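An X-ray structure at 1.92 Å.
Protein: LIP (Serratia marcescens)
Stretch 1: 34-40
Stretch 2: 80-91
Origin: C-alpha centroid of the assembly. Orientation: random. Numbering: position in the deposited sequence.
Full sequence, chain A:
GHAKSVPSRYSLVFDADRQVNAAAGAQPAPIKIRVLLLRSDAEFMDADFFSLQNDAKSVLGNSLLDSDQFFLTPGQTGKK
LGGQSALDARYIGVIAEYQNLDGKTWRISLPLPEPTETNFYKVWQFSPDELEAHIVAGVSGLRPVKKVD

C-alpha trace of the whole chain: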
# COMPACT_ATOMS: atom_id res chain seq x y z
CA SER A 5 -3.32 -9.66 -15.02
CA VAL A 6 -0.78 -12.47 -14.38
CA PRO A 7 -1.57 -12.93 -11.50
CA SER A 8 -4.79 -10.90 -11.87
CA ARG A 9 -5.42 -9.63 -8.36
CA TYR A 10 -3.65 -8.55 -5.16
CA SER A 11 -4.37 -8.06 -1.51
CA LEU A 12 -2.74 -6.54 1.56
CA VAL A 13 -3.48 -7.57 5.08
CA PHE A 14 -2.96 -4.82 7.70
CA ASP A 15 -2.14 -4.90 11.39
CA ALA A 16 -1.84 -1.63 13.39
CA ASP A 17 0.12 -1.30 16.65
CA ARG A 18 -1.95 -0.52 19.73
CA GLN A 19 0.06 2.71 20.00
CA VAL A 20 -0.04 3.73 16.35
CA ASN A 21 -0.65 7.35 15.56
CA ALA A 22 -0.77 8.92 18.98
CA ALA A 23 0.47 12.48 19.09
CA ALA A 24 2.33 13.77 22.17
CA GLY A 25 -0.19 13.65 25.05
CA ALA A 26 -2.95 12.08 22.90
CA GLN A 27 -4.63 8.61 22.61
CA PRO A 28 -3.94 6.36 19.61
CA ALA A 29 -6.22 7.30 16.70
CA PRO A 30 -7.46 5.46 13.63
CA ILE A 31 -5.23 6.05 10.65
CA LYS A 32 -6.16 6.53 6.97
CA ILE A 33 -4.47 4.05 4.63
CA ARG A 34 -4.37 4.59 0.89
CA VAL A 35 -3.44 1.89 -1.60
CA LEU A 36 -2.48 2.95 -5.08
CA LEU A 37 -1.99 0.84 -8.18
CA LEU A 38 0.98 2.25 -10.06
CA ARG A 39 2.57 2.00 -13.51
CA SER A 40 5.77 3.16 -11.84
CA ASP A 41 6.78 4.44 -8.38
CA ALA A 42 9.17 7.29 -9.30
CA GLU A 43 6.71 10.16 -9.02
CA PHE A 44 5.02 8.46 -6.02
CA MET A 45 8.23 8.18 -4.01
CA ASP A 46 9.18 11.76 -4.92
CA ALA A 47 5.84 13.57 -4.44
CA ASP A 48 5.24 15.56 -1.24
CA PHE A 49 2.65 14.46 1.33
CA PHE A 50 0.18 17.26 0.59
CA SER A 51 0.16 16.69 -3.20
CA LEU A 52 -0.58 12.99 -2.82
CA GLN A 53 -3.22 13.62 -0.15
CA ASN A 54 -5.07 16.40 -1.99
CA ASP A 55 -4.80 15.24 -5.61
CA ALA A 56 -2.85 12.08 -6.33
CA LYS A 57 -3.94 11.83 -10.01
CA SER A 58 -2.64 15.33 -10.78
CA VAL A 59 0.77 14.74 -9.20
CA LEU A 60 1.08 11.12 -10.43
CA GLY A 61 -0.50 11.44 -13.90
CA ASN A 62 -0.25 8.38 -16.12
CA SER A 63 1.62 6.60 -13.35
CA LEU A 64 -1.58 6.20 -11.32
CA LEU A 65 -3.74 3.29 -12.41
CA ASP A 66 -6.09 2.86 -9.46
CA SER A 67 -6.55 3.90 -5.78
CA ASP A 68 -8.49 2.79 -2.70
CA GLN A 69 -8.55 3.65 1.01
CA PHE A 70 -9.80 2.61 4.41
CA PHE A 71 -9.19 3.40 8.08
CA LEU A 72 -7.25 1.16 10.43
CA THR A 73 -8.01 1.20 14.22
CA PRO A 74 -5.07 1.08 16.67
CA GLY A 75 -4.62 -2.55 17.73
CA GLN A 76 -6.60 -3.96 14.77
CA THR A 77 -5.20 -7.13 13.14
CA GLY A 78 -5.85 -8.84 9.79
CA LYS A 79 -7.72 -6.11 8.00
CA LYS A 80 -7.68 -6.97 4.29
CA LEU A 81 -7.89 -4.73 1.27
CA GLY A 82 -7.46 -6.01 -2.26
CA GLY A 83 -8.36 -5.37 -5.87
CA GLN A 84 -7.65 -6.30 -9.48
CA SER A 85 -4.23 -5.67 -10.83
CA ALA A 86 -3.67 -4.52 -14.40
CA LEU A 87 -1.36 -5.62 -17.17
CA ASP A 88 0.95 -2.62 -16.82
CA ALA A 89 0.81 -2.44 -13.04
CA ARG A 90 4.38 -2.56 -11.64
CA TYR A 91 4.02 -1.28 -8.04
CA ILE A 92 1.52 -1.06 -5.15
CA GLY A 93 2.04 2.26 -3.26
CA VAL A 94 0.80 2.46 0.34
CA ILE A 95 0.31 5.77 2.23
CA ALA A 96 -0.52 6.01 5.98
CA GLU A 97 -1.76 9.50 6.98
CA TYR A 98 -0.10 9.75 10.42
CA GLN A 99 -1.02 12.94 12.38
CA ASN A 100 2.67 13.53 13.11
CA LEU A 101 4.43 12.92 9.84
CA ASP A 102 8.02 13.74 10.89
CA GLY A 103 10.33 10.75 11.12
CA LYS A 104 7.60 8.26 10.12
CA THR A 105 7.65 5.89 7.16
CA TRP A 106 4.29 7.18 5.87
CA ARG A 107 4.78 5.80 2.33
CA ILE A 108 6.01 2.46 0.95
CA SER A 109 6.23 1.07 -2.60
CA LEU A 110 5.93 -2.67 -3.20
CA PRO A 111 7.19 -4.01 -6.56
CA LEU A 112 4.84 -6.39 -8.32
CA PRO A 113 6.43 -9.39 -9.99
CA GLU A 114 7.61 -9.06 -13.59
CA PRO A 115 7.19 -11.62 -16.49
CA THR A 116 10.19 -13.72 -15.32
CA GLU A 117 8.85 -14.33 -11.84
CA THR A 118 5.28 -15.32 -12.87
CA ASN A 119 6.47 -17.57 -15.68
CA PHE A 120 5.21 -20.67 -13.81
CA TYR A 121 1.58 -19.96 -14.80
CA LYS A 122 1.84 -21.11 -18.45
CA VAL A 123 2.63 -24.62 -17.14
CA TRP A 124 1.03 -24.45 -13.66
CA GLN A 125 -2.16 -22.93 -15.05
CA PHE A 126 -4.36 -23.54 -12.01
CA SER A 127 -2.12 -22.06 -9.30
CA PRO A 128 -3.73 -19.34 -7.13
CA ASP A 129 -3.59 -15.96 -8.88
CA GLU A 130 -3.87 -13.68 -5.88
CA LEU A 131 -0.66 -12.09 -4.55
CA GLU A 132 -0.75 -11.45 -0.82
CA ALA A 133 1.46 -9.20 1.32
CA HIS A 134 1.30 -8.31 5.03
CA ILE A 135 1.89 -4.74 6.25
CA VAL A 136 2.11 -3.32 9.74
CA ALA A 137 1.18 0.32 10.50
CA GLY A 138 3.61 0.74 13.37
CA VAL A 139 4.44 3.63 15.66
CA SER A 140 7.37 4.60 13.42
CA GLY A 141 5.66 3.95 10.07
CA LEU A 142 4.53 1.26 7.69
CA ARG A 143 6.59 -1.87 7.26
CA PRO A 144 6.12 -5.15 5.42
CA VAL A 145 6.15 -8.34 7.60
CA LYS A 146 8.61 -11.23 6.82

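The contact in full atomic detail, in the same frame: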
# COMPACT_ATOMS: atom_id res chain seq x y z
N ARG A 34 -4.04 4.61 2.32
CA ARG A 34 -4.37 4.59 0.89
C ARG A 34 -3.54 3.55 0.15
O ARG A 34 -2.39 3.31 0.48
CB ARG A 34 -4.21 5.98 0.30
CG ARG A 34 -5.08 7.03 1.00
CD ARG A 34 -4.83 8.40 0.41
NE ARG A 34 -5.17 8.43 -1.01
CZ ARG A 34 -4.86 9.41 -1.85
NH1 ARG A 34 -4.16 10.47 -1.44
NH2 ARG A 34 -5.23 9.33 -3.13
N VAL A 35 -4.13 2.92 -0.86
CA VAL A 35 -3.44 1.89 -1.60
C VAL A 35 -3.59 2.30 -3.04
O VAL A 35 -4.71 2.51 -3.50
CB VAL A 35 -4.01 0.47 -1.35
CG1 VAL A 35 -3.38 -0.54 -2.32
CG2 VAL A 35 -3.75 0.02 0.08
N LEU A 36 -2.46 2.46 -3.73
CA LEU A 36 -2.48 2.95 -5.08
C LEU A 36 -1.88 1.92 -6.04
O LEU A 36 -0.81 1.37 -5.80
CB LEU A 36 -1.72 4.29 -5.18
CG LEU A 36 -2.28 5.54 -4.46
CD1 LEU A 36 -2.25 5.42 -2.96
CD2 LEU A 36 -1.43 6.75 -4.83
N LEU A 37 -2.57 1.67 -7.15
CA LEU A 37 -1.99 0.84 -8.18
C LEU A 37 -1.21 1.73 -9.16
O LEU A 37 -1.75 2.71 -9.71
CB LEU A 37 -3.10 0.05 -8.89
CG LEU A 37 -2.63 -1.02 -9.85
CD1 LEU A 37 -2.13 -2.23 -9.06
CD2 LEU A 37 -3.80 -1.41 -10.75
N LEU A 38 0.06 1.39 -9.36
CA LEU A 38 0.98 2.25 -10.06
C LEU A 38 1.68 1.57 -11.24
O LEU A 38 2.12 0.42 -11.14
CB LEU A 38 2.07 2.78 -9.10
CG LEU A 38 1.61 3.53 -7.83
CD1 LEU A 38 2.80 3.68 -6.88
CD2 LEU A 38 0.97 4.89 -8.12
N ARG A 39 1.78 2.34 -12.33
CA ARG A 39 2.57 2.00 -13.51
C ARG A 39 4.04 2.04 -13.18
O ARG A 39 4.85 1.32 -13.77
CB ARG A 39 2.34 3.01 -14.62
CG ARG A 39 1.14 2.73 -15.49
CD ARG A 39 1.35 3.33 -16.87
NE ARG A 39 0.17 4.07 -17.30
CZ ARG A 39 -0.88 3.54 -17.92
NH1 ARG A 39 -0.91 2.24 -18.20
NH2 ARG A 39 -1.91 4.31 -18.25
N SER A 40 4.39 2.95 -12.27
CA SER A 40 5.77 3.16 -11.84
C SER A 40 5.72 3.89 -10.50
O SER A 40 4.71 4.52 -10.18
CB SER A 40 6.51 3.99 -12.86
OG SER A 40 5.67 5.03 -13.34
N LYS A 80 -8.08 -6.66 5.66
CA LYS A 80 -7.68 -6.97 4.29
C LYS A 80 -8.27 -5.99 3.28
O LYS A 80 -9.47 -5.70 3.29
CB LYS A 80 -8.10 -8.42 3.91
CG LYS A 80 -7.68 -8.81 2.49
CD LYS A 80 -7.88 -10.29 2.21
CE LYS A 80 -6.93 -11.18 3.02
NZ LYS A 80 -7.18 -12.63 2.68
N LEU A 81 -7.42 -5.50 2.39
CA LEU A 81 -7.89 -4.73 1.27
C LEU A 81 -7.22 -5.28 0.03
O LEU A 81 -6.01 -5.46 -0.01
CB LEU A 81 -7.56 -3.24 1.44
CG LEU A 81 -8.21 -2.29 0.42
CD1 LEU A 81 -9.69 -2.12 0.73
CD2 LEU A 81 -7.51 -0.94 0.39
N GLY A 82 -8.01 -5.54 -1.01
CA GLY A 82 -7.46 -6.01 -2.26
C GLY A 82 -8.22 -5.50 -3.46
O GLY A 82 -9.26 -4.85 -3.31
N GLY A 83 -7.69 -5.78 -4.65
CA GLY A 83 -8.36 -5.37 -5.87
C GLY A 83 -7.75 -6.11 -7.05
O GLY A 83 -6.91 -6.99 -6.86
N GLN A 84 -8.16 -5.72 -8.24
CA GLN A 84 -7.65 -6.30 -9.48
C GLN A 84 -6.43 -5.54 -9.86
O GLN A 84 -6.36 -4.31 -9.72
CB GLN A 84 -8.68 -6.20 -10.62
CG GLN A 84 -9.86 -7.12 -10.43
CD GLN A 84 -10.78 -7.11 -11.63
OE1 GLN A 84 -11.35 -8.14 -11.98
NE2 GLN A 84 -10.94 -5.96 -12.26
N SER A 85 -5.44 -6.29 -10.34
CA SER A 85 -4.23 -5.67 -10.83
C SER A 85 -4.51 -5.25 -12.27
O SER A 85 -5.64 -5.24 -12.70
CB SER A 85 -3.04 -6.62 -10.69
OG SER A 85 -1.84 -5.97 -11.07
N ALA A 86 -3.48 -4.86 -12.99
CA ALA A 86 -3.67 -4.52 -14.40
C ALA A 86 -2.41 -4.94 -15.10
O ALA A 86 -1.39 -5.19 -14.44
CB ALA A 86 -3.92 -3.04 -14.57
N LEU A 87 -2.47 -5.05 -16.43
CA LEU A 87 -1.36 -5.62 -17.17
C LEU A 87 -0.09 -4.83 -16.90
O LEU A 87 0.96 -5.41 -16.61
CB LEU A 87 -1.66 -5.65 -18.68
CG LEU A 87 -0.96 -6.74 -19.50
CD1 LEU A 87 0.56 -6.61 -19.53
CD2 LEU A 87 -1.36 -8.14 -19.03
N ASP A 88 -0.20 -3.51 -16.97
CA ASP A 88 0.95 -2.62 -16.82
C ASP A 88 1.17 -2.11 -15.40
O ASP A 88 1.92 -1.16 -15.19
CB ASP A 88 0.89 -1.45 -17.81
CG ASP A 88 -0.50 -0.93 -18.02
OD1 ASP A 88 -1.41 -1.23 -17.21
OD2 ASP A 88 -0.69 -0.23 -19.04
N ALA A 89 0.55 -2.77 -14.43
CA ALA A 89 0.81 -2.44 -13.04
C ALA A 89 2.18 -2.98 -12.65
O ALA A 89 2.45 -4.15 -12.84
CB ALA A 89 -0.27 -3.02 -12.17
N ARG A 90 3.04 -2.12 -12.09
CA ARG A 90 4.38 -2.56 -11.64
C ARG A 90 4.63 -2.38 -10.13
O ARG A 90 5.55 -2.98 -9.55
CB ARG A 90 5.46 -1.86 -12.46
CG ARG A 90 5.44 -2.20 -13.95
CD ARG A 90 5.63 -3.70 -14.18
NE ARG A 90 5.63 -4.05 -15.60
CZ ARG A 90 4.54 -4.34 -16.32
NH1 ARG A 90 3.34 -4.34 -15.78
NH2 ARG A 90 4.66 -4.64 -17.61
N TYR A 91 3.83 -1.54 -9.49
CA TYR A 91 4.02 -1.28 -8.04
C TYR A 91 2.68 -1.07 -7.35
O TYR A 91 1.75 -0.57 -7.96
CB TYR A 91 4.87 -0.02 -7.84
CG TYR A 91 6.33 -0.13 -8.31
CD1 TYR A 91 7.30 -0.67 -7.47
CD2 TYR A 91 6.72 0.34 -9.57
CE1 TYR A 91 8.62 -0.78 -7.89
CE2 TYR A 91 8.03 0.24 -9.99
CZ TYR A 91 8.98 -0.32 -9.15
OH TYR A 91 10.29 -0.41 -9.56

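The two stretches meet most closely at one end. The CA atoms of Val35 and Leu81 are 8.5 Å apart, too far for backbone pairing, whereas those of Leu38 and Tyr91 are 5.1 Å apart and those of Arg39 and Ala89 4.8 Å. Leu38 and Tyr91 form an antiparallel hydrogen-bonded pair: Leu38 N donates to Tyr91 O at 2.9 Å with an N-H...O angle of 150°, and Tyr91 N donates to Leu38 O at 3.1 Å and 159°. Leu38 O also accepts from Arg90 N at 2.9 Å and 160°, so one carbonyl serves two successive amides. Both side chains of the pair lie on the same face of the sheet, with Leu38 CB 4.2 Å from Tyr91 CB.

Where the backbones stand apart, side chains fill the gap. Val35 (chi1 171°, t) and Leu81 (chi1 t, chi2 p) both direct CA-to-CB toward the opposing stretch, and Val35 CG2 reaches Leu81 CD2 at 3.9 Å. Leu37 starts sideways, but its t, p rotamer brings its end nearer the second stretch. Both methyls pack against Ala89 CB, Leu37 CD1 at 3.7 Å and Leu37 CD2 at 4.1 Å; Leu37 CD2 also lies 4.2 Å from Ala86 CB and 4.0 Å from the backbone atom Gln84 O. Its 78 Å² of covered area reflects this packing against the end of the strand and the loop that follows.

That loop contains a type I turn from Ala86 to Ala89, closed by Ala89 N donating to Ala86 O at 3.1 Å. The turn carries Asp88, whose CA-to-CB bond points toward the first stretch. Arg39 begins away from the second stretch, yet its chain bends back, with chi3 at -133° between wells and chi4 at -86°. The result is a salt bridge, Arg39 NH1 to Asp88 OD2 at 2.6 Å, with the carboxylate oxygen at the guanidinium edge near its plane, where the N-H groups point. Arg39 NE is hydrogen-bonded elsewhere in the structure.

Arg90 CB lies 3.5 Å from Arg39 O, but the m, m, t chain leads its end away from the first stretch and back to the turn, where Arg90 NH1 donates to Leu87 O at 2.7 Å and to Ala89 O at 3.1 Å. The guanidinium thus ties down the turn that presents Asp88. Tyr91, with 90 Å² covered, the largest share of any residue here, adopts chi1 -67° (m) and chi2 -85°, placing Tyr91 CD2 3.7 Å from Ser40 CA.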